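Local coordinates for protein aspartate aminotransferase (Rhodobacter sphaeroides, PDB 3NRA) that probably catalyses the pyridoxal-phosphate-dependent transfer of an amino group from L-aspartate to 2-oxoglutarate, giving oxaloacetate and L-glutamate, at residues 153-158 against 165-170; 131-136 against 372-377. One frame throughout, in Å; residues are numbered along the deposited sequence.

Contact 1: residues 153-158 against 165-170; sequences VQLDYV and AGLDLT. With GOL (glycerol), chain U.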
ATOM      1  N   VAL B 153      -1.883  23.690 -14.876  1.00 15.42           N
ATOM      2  CA  VAL B 153      -3.000  24.125 -15.670  1.00 14.40           C
ATOM      3  C   VAL B 153      -3.997  24.737 -14.697  1.00 14.53           C
ATOM      4  O   VAL B 153      -4.461  24.060 -13.774  1.00 13.75           O
ATOM      5  CB  VAL B 153      -3.657  22.943 -16.366  1.00 14.05           C
ATOM      6  CG1 VAL B 153      -4.855  23.417 -17.247  1.00 12.94           C
ATOM      7  CG2 VAL B 153      -2.611  22.157 -17.215  1.00 15.78           C
ATOM      8  N   GLN B 154      -4.318  26.014 -14.884  1.00 14.74           N
ATOM      9  CA  GLN B 154      -5.223  26.719 -13.968  1.00 14.50           C
ATOM     10  C   GLN B 154      -6.636  26.163 -14.083  1.00 13.93           C
ATOM     11  O   GLN B 154      -7.139  25.937 -15.199  1.00 12.41           O
ATOM     12  CB  GLN B 154      -5.214  28.238 -14.279  1.00 15.06           C
ATOM     13  CG  GLN B 154      -5.998  29.100 -13.313  1.00 16.87           C
ATOM     14  CD  GLN B 154      -5.414  29.093 -11.899  1.00 19.53           C
ATOM     15  OE1 GLN B 154      -4.199  29.133 -11.707  1.00 18.00           O
ATOM     16  NE2 GLN B 154      -6.274  29.017 -10.920  1.00 23.82           N
ATOM     17  N   LEU B 155      -7.259  25.916 -12.932  1.00 13.78           N
ATOM     18  CA  LEU B 155      -8.708  25.768 -12.841  1.00 14.28           C
ATOM     19  C   LEU B 155      -9.265  27.092 -12.410  1.00 14.65           C
ATOM     20  O   LEU B 155      -9.147  27.454 -11.246  1.00 14.74           O
ATOM     21  CB  LEU B 155      -9.106  24.679 -11.815  1.00 14.00           C
ATOM     22  CG  LEU B 155     -10.588  24.262 -11.733  1.00 15.28           C
ATOM     23  CD1 LEU B 155     -11.043  23.609 -13.028  1.00 12.99           C
ATOM     24  CD2 LEU B 155     -10.850  23.309 -10.520  1.00 12.02           C
ATOM     25  N   ASP B 156      -9.908  27.804 -13.341  1.00 14.45           N
ATOM     26  CA  ASP B 156     -10.516  29.070 -13.042  1.00 15.15           C
ATOM     27  C   ASP B 156     -11.947  28.820 -12.544  1.00 14.58           C
ATOM     28  O   ASP B 156     -12.918  29.166 -13.195  1.00 13.21           O
ATOM     29  CB  ASP B 156     -10.474  30.017 -14.278  1.00 15.85           C
ATOM     30  CG  ASP B 156      -9.076  30.614 -14.512  1.00 18.36           C
ATOM     31  OD1 ASP B 156      -8.501  31.178 -13.566  1.00 20.44           O
ATOM     32  OD2 ASP B 156      -8.542  30.490 -15.632  1.00 22.12           O
ATOM     33  N   TYR B 157     -12.042  28.186 -11.383  1.00 14.15           N
ATOM     34  CA  TYR B 157     -13.330  27.742 -10.829  1.00 14.34           C
ATOM     35  C   TYR B 157     -14.106  28.873 -10.194  1.00 15.36           C
ATOM     36  O   TYR B 157     -15.307  28.725  -9.962  1.00 14.86           O
ATOM     37  CB  TYR B 157     -13.125  26.611  -9.784  1.00 15.03           C
ATOM     38  CG  TYR B 157     -12.444  27.060  -8.497  1.00 13.79           C
ATOM     39  CD1 TYR B 157     -11.055  27.178  -8.419  1.00 14.16           C
ATOM     40  CD2 TYR B 157     -13.194  27.352  -7.353  1.00 15.23           C
ATOM     41  CE1 TYR B 157     -10.426  27.625  -7.241  1.00 14.81           C
ATOM     42  CE2 TYR B 157     -12.583  27.783  -6.184  1.00 14.16           C
ATOM     43  CZ  TYR B 157     -11.193  27.928  -6.143  1.00 14.90           C
ATOM     44  OH  TYR B 157     -10.594  28.355  -5.003  1.00 16.89           O
ATOM     45  N   VAL B 158     -13.428  30.000  -9.865  1.00 15.13           N
ATOM     46  CA  VAL B 158     -14.111  31.118  -9.220  1.00 15.61           C
ATOM     47  C   VAL B 158     -14.925  31.910 -10.247  1.00 17.19           C
ATOM     48  O   VAL B 158     -14.363  32.727 -11.047  1.00 17.44           O
ATOM     49  CB  VAL B 158     -13.161  32.052  -8.446  1.00 16.24           C
ATOM     50  CG1 VAL B 158     -13.955  33.213  -7.863  1.00 14.32           C
ATOM     51  CG2 VAL B 158     -12.458  31.272  -7.302  1.00 14.10           C
ATOM     52  N   ALA B 165     -16.427  23.530 -15.022  1.00 18.42           N
ATOM     53  CA  ALA B 165     -15.470  23.564 -13.930  1.00 17.27           C
ATOM     54  C   ALA B 165     -14.580  24.795 -14.033  1.00 17.40           C
ATOM     55  O   ALA B 165     -14.257  25.396 -13.034  1.00 18.21           O
ATOM     56  CB  ALA B 165     -14.638  22.329 -13.930  1.00 16.32           C
ATOM     57  N   GLY B 166     -14.179  25.140 -15.252  1.00 16.90           N
ATOM     58  CA  GLY B 166     -13.375  26.327 -15.516  1.00 17.25           C
ATOM     59  C   GLY B 166     -11.927  26.036 -15.887  1.00 16.57           C
ATOM     60  O   GLY B 166     -11.073  26.911 -15.733  1.00 16.27           O
ATOM     61  N   LEU B 167     -11.642  24.819 -16.367  1.00 15.86           N
ATOM     62  CA  LEU B 167     -10.274  24.457 -16.758  1.00 16.28           C
ATOM     63  C   LEU B 167      -9.798  25.341 -17.907  1.00 15.88           C
ATOM     64  O   LEU B 167     -10.546  25.590 -18.860  1.00 16.36           O
ATOM     65  CB  LEU B 167     -10.178  22.978 -17.182  1.00 16.47           C
ATOM     66  CG  LEU B 167      -8.744  22.404 -17.349  1.00 17.27           C
ATOM     67  CD1 LEU B 167      -7.978  22.379 -16.022  1.00 16.22           C
ATOM     68  CD2 LEU B 167      -8.781  21.005 -17.941  1.00 16.54           C
ATOM     69  N   ASP B 168      -8.553  25.818 -17.789  1.00 15.01           N
ATOM     70  CA  ASP B 168      -7.864  26.525 -18.858  1.00 14.72           C
ATOM     71  C   ASP B 168      -7.375  25.524 -19.917  1.00 15.02           C
ATOM     72  O   ASP B 168      -6.247  25.021 -19.834  1.00 14.09           O
ATOM     73  CB  ASP B 168      -6.691  27.324 -18.272  1.00 14.49           C
ATOM     74  CG  ASP B 168      -5.843  27.994 -19.331  1.00 16.28           C
ATOM     75  OD1 ASP B 168      -6.264  28.062 -20.520  1.00 15.66           O
ATOM     76  OD2 ASP B 168      -4.714  28.399 -18.999  1.00 17.93           O
ATOM     77  N   LEU B 169      -8.210  25.285 -20.931  1.00 15.15           N
ATOM     78  CA  LEU B 169      -7.917  24.261 -21.947  1.00 15.65           C
ATOM     79  C   LEU B 169      -6.791  24.673 -22.881  1.00 16.17           C
ATOM     80  O   LEU B 169      -6.031  23.821 -23.350  1.00 16.52           O
ATOM     81  CB  LEU B 169      -9.171  23.895 -22.741  1.00 15.43           C
ATOM     82  CG  LEU B 169     -10.270  23.204 -21.874  1.00 16.78           C
ATOM     83  CD1 LEU B 169     -11.647  23.382 -22.516  1.00 16.43           C
ATOM     84  CD2 LEU B 169      -9.970  21.738 -21.614  1.00 14.34           C
ATOM     85  N   THR B 170      -6.651  25.972 -23.119  1.00 16.16           N
ATOM     86  CA  THR B 170      -5.499  26.472 -23.829  1.00 16.15           C
ATOM     87  C   THR B 170      -4.202  26.181 -23.051  1.00 15.90           C
ATOM     88  O   THR B 170      -3.210  25.773 -23.630  1.00 17.29           O
ATOM     89  CB  THR B 170      -5.613  27.982 -24.114  1.00 16.94           C
ATOM     90  OG1 THR B 170      -6.960  28.311 -24.515  1.00 15.91           O
ATOM     91  CG2 THR B 170      -4.633  28.396 -25.220  1.00 16.80           C
TER
HETATM   92  C1  GOL U 517      -1.821  27.685 -17.377  1.00 24.06           C
HETATM   93  O1  GOL U 517      -3.173  27.661 -16.957  1.00 22.37           O
HETATM   94  C2  GOL U 517      -1.100  28.949 -16.888  1.00 24.37           C
HETATM   95  O2  GOL U 517       0.287  28.846 -17.199  1.00 24.08           O
HETATM   96  C3  GOL U 517      -1.273  29.157 -15.360  1.00 25.16           C
HETATM   97  O3  GOL U 517      -0.915  27.997 -14.619  1.00 23.38           O
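The backbones of L155 and L167 pair in a single antiparallel beta bridge, where the chain leaves edge strand 149-154 of the seven-stranded large-domain sheet, a hallmark of the fold type I PLP-dependent aminotransferases, and doubles back into helix 169-177. Two backbone hydrogen bonds flank the pair. D168 N donates a hydrogen bond to Q154 O at 3.0 Å, nearly along the C=O axis, and D156 N reaches G166 O at 2.8 Å from above the carbonyl plane. Past D156 the segments still meet through a CA-H...O contact from Y157 CA to A165 O (3.4 Å). Apolar side chains add to the contact. V153 has CG1 anti to its backbone N (chi1 -179°), and this methyl meets CD1 of L167 at 3.5 Å as the two side chains cross obliquely. CD1 of L155 sits 3.9 Å from CB of A165 and also touches L167 N. At G166 the backbones are too near for a CB, which would run into D156 O, and the positive phi of 108° suits a residue without one. D156 is the centre of an inverse gamma turn, closed by a weak Y157 N to L155 O bond. D168 divides its carboxylate at the N-cap: OD1 takes the N-H of G171, and OD2 accepts from O1 of a glycerol, probably from the crystallisation liquor, at 2.7 Å; that same O1 receives the N-H of Q154 at 2.9 Å, almost straight (171°). Farther out, L155 and L167 both pack on V132 of strand 128-133, and L167 also on I204 of helix 198-211. R332 NH1 bonds Y157 O and, weakly, A165 O. The E200 carboxylate grips three successive N-H groups, OE1 taking that of A165 and OE2 those of G166 and L167.

Contact 2: residues 131-136 against 372-377; sequences IVQPDY and FSPHTA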
ATOM      1  N   ILE B 131      -0.715  19.087 -14.443  1.00 12.94           N
ATOM      2  CA  ILE B 131      -1.421  18.937 -13.151  1.00 13.67           C
ATOM      3  C   ILE B 131      -2.287  20.166 -12.978  1.00 13.81           C
ATOM      4  O   ILE B 131      -1.840  21.292 -13.257  1.00 14.34           O
ATOM      5  CB  ILE B 131      -0.418  18.837 -11.970  1.00 14.35           C
ATOM      6  CG1 ILE B 131       0.431  17.547 -12.089  1.00 15.23           C
ATOM      7  CG2 ILE B 131      -1.129  18.940 -10.579  1.00 12.85           C
ATOM      8  CD1 ILE B 131      -0.354  16.291 -11.980  1.00 17.30           C
ATOM      9  N   VAL B 132      -3.537  19.952 -12.572  1.00 13.26           N
ATOM     10  CA  VAL B 132      -4.477  21.041 -12.342  1.00 13.09           C
ATOM     11  C   VAL B 132      -4.195  21.720 -10.984  1.00 13.41           C
ATOM     12  O   VAL B 132      -3.789  21.067 -10.035  1.00 13.24           O
ATOM     13  CB  VAL B 132      -5.936  20.515 -12.354  1.00 13.34           C
ATOM     14  CG1 VAL B 132      -6.959  21.681 -12.105  1.00 11.58           C
ATOM     15  CG2 VAL B 132      -6.239  19.789 -13.691  1.00 13.29           C
ATOM     16  N   GLN B 133      -4.390  23.032 -10.933  1.00 13.30           N
ATOM     17  CA  GLN B 133      -4.318  23.816  -9.705  1.00 13.44           C
ATOM     18  C   GLN B 133      -5.627  24.610  -9.543  1.00 13.33           C
ATOM     19  O   GLN B 133      -5.996  25.363 -10.428  1.00 13.95           O
ATOM     20  CB  GLN B 133      -3.128  24.790  -9.776  1.00 13.54           C
ATOM     21  CG  GLN B 133      -1.785  24.109  -9.891  1.00 13.95           C
ATOM     22  CD  GLN B 133      -0.641  25.066  -9.755  1.00 14.55           C
ATOM     23  OE1 GLN B 133      -0.660  26.145 -10.320  1.00 15.90           O
ATOM     24  NE2 GLN B 133       0.379  24.669  -9.009  1.00 16.34           N
ATOM     25  N   PRO B 134      -6.363  24.400  -8.449  1.00 14.00           N
ATOM     26  CA  PRO B 134      -6.179  23.456  -7.370  1.00 13.60           C
ATOM     27  C   PRO B 134      -6.574  22.038  -7.741  1.00 13.58           C
ATOM     28  O   PRO B 134      -7.477  21.834  -8.586  1.00 13.51           O
ATOM     29  CB  PRO B 134      -7.102  23.998  -6.303  1.00 13.45           C
ATOM     30  CG  PRO B 134      -8.202  24.616  -7.087  1.00 14.61           C
ATOM     31  CD  PRO B 134      -7.514  25.282  -8.184  1.00 14.03           C
ATOM     32  N   ASP B 135      -5.908  21.052  -7.120  1.00 13.51           N
ATOM     33  CA  ASP B 135      -6.325  19.674  -7.232  1.00 13.08           C
ATOM     34  C   ASP B 135      -5.766  18.842  -6.037  1.00 13.92           C
ATOM     35  O   ASP B 135      -5.180  19.380  -5.085  1.00 13.80           O
ATOM     36  CB  ASP B 135      -5.868  19.096  -8.597  1.00 13.93           C
ATOM     37  CG  ASP B 135      -6.824  18.020  -9.157  1.00 12.94           C
ATOM     38  OD1 ASP B 135      -7.384  17.250  -8.359  1.00 15.49           O
ATOM     39  OD2 ASP B 135      -6.950  17.900 -10.403  1.00 11.80           O
ATOM     40  N   TYR B 136      -6.001  17.551  -6.087  1.00 13.97           N
ATOM     41  CA  TYR B 136      -5.777  16.653  -4.969  1.00 14.26           C
ATOM     42  C   TYR B 136      -4.337  16.765  -4.440  1.00 14.40           C
ATOM     43  O   TYR B 136      -3.381  16.909  -5.224  1.00 14.00           O
ATOM     44  CB  TYR B 136      -6.079  15.225  -5.452  1.00 13.63           C
ATOM     45  CG  TYR B 136      -5.943  14.152  -4.432  1.00 14.29           C
ATOM     46  CD1 TYR B 136      -6.863  14.035  -3.386  1.00 15.33           C
ATOM     47  CD2 TYR B 136      -4.972  13.165  -4.558  1.00 13.97           C
ATOM     48  CE1 TYR B 136      -6.771  13.014  -2.458  1.00 13.17           C
ATOM     49  CE2 TYR B 136      -4.875  12.154  -3.642  1.00 12.58           C
ATOM     50  CZ  TYR B 136      -5.803  12.078  -2.590  1.00 14.15           C
ATOM     51  OH  TYR B 136      -5.723  11.068  -1.664  1.00 16.46           O
ATOM     52  N   PHE B 372      -3.657  22.268  -1.922  1.00 14.30           N
ATOM     53  CA  PHE B 372      -4.178  22.007  -3.271  1.00 13.45           C
ATOM     54  C   PHE B 372      -3.569  22.868  -4.341  1.00 13.96           C
ATOM     55  O   PHE B 372      -3.596  22.502  -5.508  1.00 13.85           O
ATOM     56  CB  PHE B 372      -5.680  22.172  -3.269  1.00 12.74           C
ATOM     57  CG  PHE B 372      -6.334  21.521  -2.091  1.00 11.44           C
ATOM     58  CD1 PHE B 372      -6.486  20.148  -2.045  1.00 12.44           C
ATOM     59  CD2 PHE B 372      -6.698  22.262  -0.991  1.00 11.29           C
ATOM     60  CE1 PHE B 372      -7.025  19.527  -0.933  1.00 11.99           C
ATOM     61  CE2 PHE B 372      -7.236  21.635   0.135  1.00 13.08           C
ATOM     62  CZ  PHE B 372      -7.405  20.284   0.159  1.00 10.83           C
ATOM     63  N   SER B 373      -3.031  24.015  -3.953  1.00 14.22           N
ATOM     64  CA  SER B 373      -2.320  24.883  -4.872  1.00 14.80           C
ATOM     65  C   SER B 373      -1.672  25.975  -4.053  1.00 15.25           C
ATOM     66  O   SER B 373      -2.265  26.429  -3.078  1.00 16.09           O
ATOM     67  CB  SER B 373      -3.313  25.509  -5.859  1.00 14.71           C
ATOM     68  OG  SER B 373      -2.771  26.610  -6.529  1.00 14.79           O
ATOM     69  N   PRO B 374      -0.504  26.473  -4.483  1.00 15.77           N
ATOM     70  CA  PRO B 374       0.097  27.620  -3.797  1.00 16.76           C
ATOM     71  C   PRO B 374      -0.716  28.911  -3.940  1.00 17.29           C
ATOM     72  O   PRO B 374      -0.506  29.835  -3.195  1.00 19.02           O
ATOM     73  CB  PRO B 374       1.442  27.769  -4.503  1.00 17.30           C
ATOM     74  CG  PRO B 374       1.228  27.179  -5.842  1.00 17.69           C
ATOM     75  CD  PRO B 374       0.271  26.084  -5.671  1.00 15.98           C
ATOM     76  N   HIS B 375      -1.653  28.931  -4.880  1.00 17.21           N
ATOM     77  CA  HIS B 375      -2.415  30.108  -5.215  1.00 17.43           C
ATOM     78  C   HIS B 375      -3.847  30.079  -4.671  1.00 16.70           C
ATOM     79  O   HIS B 375      -4.631  30.922  -5.024  1.00 16.88           O
ATOM     80  CB  HIS B 375      -2.470  30.235  -6.729  1.00 17.29           C
ATOM     81  CG  HIS B 375      -1.144  30.131  -7.376  1.00 18.19           C
ATOM     82  ND1 HIS B 375      -0.093  30.946  -7.034  1.00 16.42           N
ATOM     83  CD2 HIS B 375      -0.672  29.279  -8.319  1.00 19.90           C
ATOM     84  CE1 HIS B 375       0.960  30.631  -7.765  1.00 17.79           C
ATOM     85  NE2 HIS B 375       0.640  29.618  -8.547  1.00 16.15           N
ATOM     86  N   THR B 376      -4.175  29.094  -3.837  1.00 16.77           N
ATOM     87  CA  THR B 376      -5.474  29.029  -3.176  1.00 16.03           C
ATOM     88  C   THR B 376      -5.265  29.084  -1.661  1.00 16.52           C
ATOM     89  O   THR B 376      -5.926  28.344  -0.892  1.00 15.54           O
ATOM     90  CB  THR B 376      -6.267  27.734  -3.560  1.00 16.10           C
ATOM     91  OG1 THR B 376      -5.475  26.573  -3.289  1.00 16.03           O
ATOM     92  CG2 THR B 376      -6.686  27.753  -5.042  1.00 16.45           C
ATOM     93  N   ALA B 377      -4.377  29.981  -1.227  1.00 15.56           N
ATOM     94  CA  ALA B 377      -3.978  30.062   0.174  1.00 16.95           C
ATOM     95  C   ALA B 377      -5.096  30.605   1.073  1.00 16.84           C
ATOM     96  O   ALA B 377      -5.201  30.216   2.226  1.00 16.83           O
ATOM     97  CB  ALA B 377      -2.703  30.937   0.325  1.00 17.69           C
TER
HETATM   98  O   HOH W   1      -2.303  21.005  -7.535  1.00 13.22           O
HETATM   99  O   HOH W   2       1.539  27.686 -10.321  1.00 17.84           O
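D135 N donates to F372 O at 3.2 Å, 29° off the carbonyl plane, just past the cis peptide before P134, so the end of large-sheet strand 128-133 meets the loop between strands 364-368 and 380-383 of the small-domain sheet. F372 O is also approached by P134 CA, and a water bonds it to V132 O. In return, D135 O lies in plane at the edge of the F372 ring, 3.4 Å from CD1. P134 CB packs on F372 CB at 3.8 Å, and T376 CG2 touches the proline ring. Within the type I turn S373-T376, S373 OG accepts from H375 N, an ST turn. The Q133 side chain, with CG beside its backbone N (chi1 -62°), crosses P374 at about a right angle and H375 obliquely: CB rests on S373 OG, and NE2 lies 3.6 Å from P374 CD. Its amide stands 79° to the H375 ring. At the imidazole edge, a second water donates to Q133 OE1 at 2.7 Å and is hydrogen-bonded to H375 NE2 at 2.8 Å. An alanine here in place of Q133 would probably leave that water without its amide acceptor and open a gap beside P374. P374 CG covers one face of the imidazole, over its centre.

In the fold
Coming from the N terminus, the chain reaches strand 128-133 and the loop 134-136, the early half of contact 2. It then passes helix 137-145 and returns as the neighbouring parallel strand 149-154, a beta-alpha-beta crossover. Contact 1 closes a short loop of six residues before helix 169-177. Only after a further two hundred residues does 372-377 arrive and close contact 2, so the small loop lies wholly within the large one. The two meet on the sheet, about 11 Å apart between centres, where L155 N probably bonds Q133 O and V153 N probably bonds I131 O. Contact 1 thus joins the large sheet's edge strand to the start of helix 169-177, while contact 2 joins that sheet to a loop of the four-stranded one.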